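Local structure of PA4485 (Pseudomonas aeruginosa, 4AVR) at residues P62-R65 with G66-I69; A75-L79 with G80-S84. The protein probably acts as a lytic transglycosylase of the RlpA family, with a strong preference for peptidoglycan glycan strands that lack stem peptides. All coordinates share one frame; numbering follows the deposited sequence. Where two conformers were deposited one is given.

Contact 1: P62-R65 with G66-I69; sequences PFRR and GRII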
ATOM      1  N   PRO A  62       7.119   6.547   9.083  1.00 13.44           N
ATOM      2  CA  PRO A  62       6.907   6.975   7.709  1.00 14.05           C
ATOM      3  C   PRO A  62       7.983   7.847   7.089  1.00 14.65           C
ATOM      4  O   PRO A  62       8.882   8.364   7.773  1.00 16.61           O
ATOM      5  CB  PRO A  62       5.615   7.788   7.787  1.00 15.02           C
ATOM      6  CG  PRO A  62       4.927   7.305   9.002  1.00 14.93           C
ATOM      7  CD  PRO A  62       5.976   6.887   9.949  1.00 14.17           C
ATOM      8  N   PHE A  63       7.828   8.052   5.787  1.00 16.55           N
ATOM      9  CA  PHE A  63       8.846   8.646   4.929  1.00 17.69           C
ATOM     10  C   PHE A  63       8.481  10.022   4.336  1.00 17.88           C
ATOM     11  O   PHE A  63       9.213  10.524   3.480  1.00 20.01           O
ATOM     12  CB  PHE A  63       9.174   7.669   3.787  1.00 19.93           C
ATOM     13  CG  PHE A  63       9.581   6.311   4.274  1.00 24.02           C
ATOM     14  CD1 PHE A  63      10.709   6.171   5.078  1.00 32.90           C
ATOM     15  CD2 PHE A  63       8.834   5.173   3.976  1.00 30.99           C
ATOM     16  CE1 PHE A  63      11.099   4.932   5.547  1.00 30.08           C
ATOM     17  CE2 PHE A  63       9.219   3.930   4.445  1.00 36.74           C
ATOM     18  CZ  PHE A  63      10.355   3.805   5.232  1.00 48.59           C
ATOM     19  N   ARG A  64       7.365  10.611   4.772  1.00 17.86           N
ATOM     20  CA  ARG A  64       6.977  11.945   4.340  1.00 17.15           C
ATOM     21  C   ARG A  64       6.656  12.820   5.558  1.00 17.33           C
ATOM     22  O   ARG A  64       6.003  12.355   6.491  1.00 17.12           O
ATOM     23  CB  ARG A  64       5.723  11.859   3.445  1.00 19.73           C
ATOM     24  CG  ARG A  64       5.909  11.162   2.099  1.00 23.52           C
ATOM     25  CD  ARG A  64       6.693  11.997   1.100  1.00 28.64           C
ATOM     26  NE  ARG A  64       5.879  13.070   0.539  1.00 29.10           N
ATOM     27  CZ  ARG A  64       6.361  14.067  -0.196  1.00 33.07           C
ATOM     28  NH1 ARG A  64       7.666  14.154  -0.447  1.00 40.76           N
ATOM     29  NH2 ARG A  64       5.539  14.993  -0.670  1.00 45.02           N
ATOM     30  N   ARG A  65       7.097  14.086   5.531  1.00 20.78           N
ATOM     31  CA  ARG A  65       6.712  15.103   6.508  1.00 23.52           C
ATOM     32  C   ARG A  65       5.186  15.177   6.538  1.00 19.96           C
ATOM     33  O   ARG A  65       4.532  15.167   5.487  1.00 21.24           O
ATOM     34  CB  ARG A  65       7.209  16.495   6.111  1.00 28.54           C
ATOM     35  CG  ARG A  65       8.718  16.696   6.071  1.00 39.37           C
ATOM     36  CD  ARG A  65       9.048  18.064   5.478  1.00 51.33           C
ATOM     37  NE  ARG A  65       8.732  18.140   4.049  1.00 56.51           N
ATOM     38  CZ  ARG A  65       8.738  19.256   3.316  1.00 69.18           C
ATOM     39  NH1 ARG A  65       9.036  20.434   3.861  1.00 81.75           N
ATOM     40  NH2 ARG A  65       8.439  19.200   2.020  1.00 82.50           N
ATOM     41  N   GLY A  66       4.637  15.223   7.743  1.00 19.69           N
ATOM     42  CA  GLY A  66       3.201  15.269   7.921  1.00 17.74           C
ATOM     43  C   GLY A  66       2.539  13.919   8.105  1.00 13.51           C
ATOM     44  O   GLY A  66       1.385  13.864   8.526  1.00 14.15           O
ATOM     45  N   ARG A  67       3.260  12.845   7.777  1.00 12.93           N
ATOM     46  CA  ARG A  67       2.760  11.479   7.951  0.50 11.83           C
ATOM     47  C   ARG A  67       3.331  10.948   9.263  1.00 11.71           C
ATOM     48  O   ARG A  67       4.543  10.934   9.450  1.00 15.29           O
ATOM     49  CB  ARG A  67       3.140  10.602   6.736  0.50 14.96           C
ATOM     50  CG  ARG A  67       2.431   9.235   6.677  0.50 16.37           C
ATOM     51  CD  ARG A  67       2.539   8.575   5.307  0.50 18.37           C
ATOM     52  NE  ARG A  67       2.040   9.439   4.242  0.50 15.97           N
ATOM     53  CZ  ARG A  67       2.524   9.478   3.000  0.50 17.74           C
ATOM     54  NH1 ARG A  67       3.554   8.712   2.636  0.50 17.94           N
ATOM     55  NH2 ARG A  67       2.002  10.347   2.133  0.50 17.88           N
ATOM     56  N   ILE A  68       2.453  10.511  10.175  1.00  9.43           N
ATOM     57  CA  ILE A  68       2.853  10.096  11.513  1.00  9.62           C
ATOM     58  C   ILE A  68       2.910   8.583  11.699  1.00  9.08           C
ATOM     59  O   ILE A  68       3.677   8.111  12.530  1.00  9.94           O
ATOM     60  CB  ILE A  68       1.923  10.755  12.573  1.00 10.54           C
ATOM     61  CG1 ILE A  68       2.536  10.676  13.974  1.00 11.77           C
ATOM     62  CG2 ILE A  68       0.509  10.195  12.553  1.00 11.04           C
ATOM     63  CD1 ILE A  68       1.800  11.532  14.987  1.00 13.75           C
ATOM     64  N   ILE A  69       2.109   7.825  10.956  1.00  8.69           N
ATOM     65  CA  ILE A  69       2.044   6.380  11.167  1.00  8.84           C
ATOM     66  C   ILE A  69       1.604   5.707   9.883  1.00  8.66           C
ATOM     67  O   ILE A  69       0.808   6.258   9.139  1.00 10.12           O
ATOM     68  CB  ILE A  69       1.103   6.058  12.356  1.00  9.41           C
ATOM     69  CG1 ILE A  69       1.283   4.635  12.888  1.00 10.56           C
ATOM     70  CG2 ILE A  69      -0.355   6.384  12.042  1.00 10.65           C
ATOM     71  CD1 ILE A  69       0.689   4.431  14.268  1.00 12.52           C
TER
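P62 and R67 make the dense half of this turn. The proline ring, which follows a cis peptide bond, leans on the start of strand 67-71: its CB lies 3.7 Å from CG of R67, and its CG sits 3.5 Å from the backbone N of I69, against the peptide that joins I68 to I69. R67 reaches back across the turn because its CG stands anti to the backbone N (chi1 -168°), which lays the aliphatic part of the chain along the proline. The bend at chi3 then carries the guanidinium to R64, whose CG comes within 3.4 Å of NH1 of R67, while CB of R64 lies over one face of the group, toward its rim. Two arginines can pack this closely because it is the methylenes of R64 that do the touching; its own guanidinium leads away, the two planes 45° apart. The buried charge of R67 is met by E5 through a salt bridge at NE, and NH1 bonds to the carbonyl O of A14 of the second subunit.

Toward the tip the contact loosens. R65 is exposed and points away from 66-69, though its CB still touches the backbone N of G66, itself exposed. What closes the turn is one backbone bond, N of R67 to O of R64 at 3.1 Å, with the donor above the carbonyl plane. G66 takes a positive phi of 93°, easiest for glycine. R64 to R67 thus form a type II beta turn, with glycine in its usual third position, leading into strand 67-71, which pairs with strand 2-8 in this family's double-psi beta-barrel fold.

Contact 2: A75-L79 with G80-S84; sequences AAEGL and GMIRS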
ATOM      1  N   ALA A  75      -5.440  -3.187   9.994  1.00  9.11           N
ATOM      2  CA  ALA A  75      -5.675  -1.995  10.811  1.00  9.33           C
ATOM      3  C   ALA A  75      -6.431  -0.932  10.012  1.00  9.00           C
ATOM      4  O   ALA A  75      -7.314  -0.253  10.549  1.00  9.81           O
ATOM      5  CB  ALA A  75      -4.361  -1.445  11.342  1.00  9.56           C
ATOM      6  N   ALA A  76      -6.080  -0.769   8.743  1.00  8.77           N
ATOM      7  CA  ALA A  76      -6.769   0.187   7.880  1.00  9.43           C
ATOM      8  C   ALA A  76      -8.244  -0.151   7.729  1.00 10.14           C
ATOM      9  O   ALA A  76      -9.100   0.736   7.703  1.00 11.22           O
ATOM     10  CB  ALA A  76      -6.107   0.265   6.535  1.00  9.92           C
ATOM     11  N   GLU A  77      -8.559  -1.442   7.647  1.00 10.36           N
ATOM     12  CA  GLU A  77      -9.964  -1.877   7.643  1.00 11.24           C
ATOM     13  C   GLU A  77     -10.678  -1.455   8.922  1.00 11.59           C
ATOM     14  O   GLU A  77     -11.788  -0.923   8.874  1.00 13.19           O
ATOM     15  CB  GLU A  77     -10.062  -3.398   7.456  1.00 12.73           C
ATOM     16  CG  GLU A  77      -9.621  -3.843   6.073  1.00 13.55           C
ATOM     17  CD  GLU A  77      -9.464  -5.329   5.893  1.00 15.76           C
ATOM     18  OE1 GLU A  77      -9.173  -6.072   6.844  1.00 19.57           O
ATOM     19  OE2 GLU A  77      -9.469  -5.766   4.723  1.00 18.96           O
ATOM     20  N   GLY A  78     -10.041  -1.681  10.070  1.00 11.61           N
ATOM     21  CA  GLY A  78     -10.630  -1.285  11.349  1.00 12.30           C
ATOM     22  C   GLY A  78     -10.822   0.224  11.468  1.00 11.54           C
ATOM     23  O   GLY A  78     -11.738   0.675  12.138  1.00 13.90           O
ATOM     24  N   LEU A  79      -9.953   0.983  10.801  1.00 10.86           N
ATOM     25  CA  LEU A  79     -10.031   2.448  10.793  1.00 10.98           C
ATOM     26  C   LEU A  79     -10.971   2.994   9.724  1.00 11.41           C
ATOM     27  O   LEU A  79     -11.213   4.197   9.679  1.00 12.51           O
ATOM     28  CB  LEU A  79      -8.633   3.031  10.618  1.00 10.17           C
ATOM     29  CG  LEU A  79      -7.711   2.874  11.822  1.00 10.56           C
ATOM     30  CD1 LEU A  79      -6.262   3.102  11.414  1.00 11.50           C
ATOM     31  CD2 LEU A  79      -8.103   3.826  12.938  1.00 11.79           C
ATOM     32  N   GLY A  80     -11.505   2.135   8.863  1.00 11.75           N
ATOM     33  CA  GLY A  80     -12.361   2.583   7.772  1.00 12.76           C
ATOM     34  C   GLY A  80     -11.667   3.458   6.750  1.00 13.29           C
ATOM     35  O   GLY A  80     -12.283   4.355   6.174  1.00 15.95           O
ATOM     36  N   MET A  81     -10.386   3.195   6.508  1.00 12.64           N
ATOM     37  CA  MET A  81      -9.564   4.040   5.630  1.00 13.23           C
ATOM     38  C   MET A  81      -9.104   3.352   4.338  1.00 13.02           C
ATOM     39  O   MET A  81      -8.251   3.884   3.629  1.00 13.73           O
ATOM     40  CB  MET A  81      -8.376   4.637   6.389  1.00 15.34           C
ATOM     41  CG  MET A  81      -7.326   3.651   6.790  1.00 15.49           C
ATOM     42  SD  MET A  81      -6.011   4.344   7.819  1.00 15.90           S
ATOM     43  CE  MET A  81      -4.981   5.072   6.582  1.00 15.96           C
ATOM     44  N   ILE A  82      -9.665   2.195   4.015  1.00 13.02           N
ATOM     45  CA  ILE A  82      -9.216   1.470   2.819  1.00 13.19           C
ATOM     46  C   ILE A  82      -9.448   2.294   1.554  1.00 14.17           C
ATOM     47  O   ILE A  82      -8.551   2.399   0.709  1.00 16.18           O
ATOM     48  CB  ILE A  82      -9.875   0.082   2.725  1.00 13.44           C
ATOM     49  CG1 ILE A  82      -9.343  -0.827   3.840  1.00 13.68           C
ATOM     50  CG2 ILE A  82      -9.671  -0.546   1.353  1.00 14.78           C
ATOM     51  CD1 ILE A  82      -7.894  -1.261   3.651  1.00 13.56           C
ATOM     52  N   ARG A  83     -10.644   2.856   1.409  1.00 14.98           N
ATOM     53  CA  ARG A  83     -10.965   3.634   0.210  1.00 16.37           C
ATOM     54  C   ARG A  83     -10.360   5.021   0.235  1.00 15.54           C
ATOM     55  O   ARG A  83      -9.919   5.512  -0.803  1.00 17.94           O
ATOM     56  CB  ARG A  83     -12.470   3.713  -0.015  1.00 20.75           C
ATOM     57  CG  ARG A  83     -13.052   2.390  -0.444  1.00 26.27           C
ATOM     58  CD  ARG A  83     -14.574   2.405  -0.379  1.00 33.90           C
ATOM     59  NE  ARG A  83     -15.219   3.454  -1.170  1.00 40.66           N
ATOM     60  CZ  ARG A  83     -16.541   3.597  -1.285  1.00 55.22           C
ATOM     61  NH1 ARG A  83     -17.363   2.765  -0.654  1.00 71.26           N
ATOM     62  NH2 ARG A  83     -17.053   4.568  -2.031  1.00 54.31           N
ATOM     63  N   SER A  84     -10.315   5.671   1.400  1.00 13.90           N
ATOM     64  CA  SER A  84      -9.714   7.001   1.471  1.00 14.05           C
ATOM     65  C   SER A  84      -8.206   6.955   1.287  1.00 13.68           C
ATOM     66  O   SER A  84      -7.615   7.939   0.829  1.00 15.55           O
ATOM     67  CB  SER A  84     -10.044   7.700   2.782  1.00 13.84           C
ATOM     68  OG  SER A  84      -9.525   7.031   3.901  1.00 15.01           O
TER
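A76 meets the residues that follow helix 73-79 with both its carbonyl and its methyl. Its O accepts a nearly straight bond from N of M81 (3.0 Å, 177° at the hydrogen), the donor tilted 24° from the carbonyl plane. N of L79 bonds chiefly to O of A75, with a weak second bond to O of A76. One residue on, O of E77 takes N of G80 at 3.1 Å, with that donor well above the carbonyl plane. The last turn therefore supplies acceptors for the amides of both G80 and M81. L79 O looks outside these segments and is held by the side-chain amides of N46 and N49; likewise I82 O receives the hydroxyl of Y8.

Apolar groups fill in around these bonds. CB of A76 touches CG of M81 at 3.6 Å and CD1 of I82 at 3.7 Å. With CG of M81 between its backbone N and carbonyl carbon (chi1 69°) and the chain extended at chi2, SD comes 3.8 Å from CD1 of L79, the two side chains running side by side. On the outer side, CG of E77 rests on CG1 of I82 at 3.8 Å; the carboxylate beyond it forms a salt bridge with R73 through OE1. I82 also packs on I82 of the second subunit.

With G80 at positive phi, the bonds from M81 to A76 and from G80 to E77 make a Schellman motif, the classic glycine-containing C-terminal cap of an alpha helix.

Overall arrangement
Contact 1 and contact 2 follow one another along the chain, and strand 67-71 connects them: the turn at 62-69 leads into it, and helix 73-79, capped by G80 and M81, comes straight after. Their centres are about 17 Å apart and their nearest atoms about 6 Å, so they do not touch. Strand 2-8 serves both: I69 and M81 each pack on A6, from contacts 1 and 2 respectively. Both also face the second subunit, contact 1 through F63, R64 and R67 and contact 2 through I82 and R83, among others. No catalytic residue or ligand is assigned in either contact, so their relation to the predicted glycan cleavage stays open.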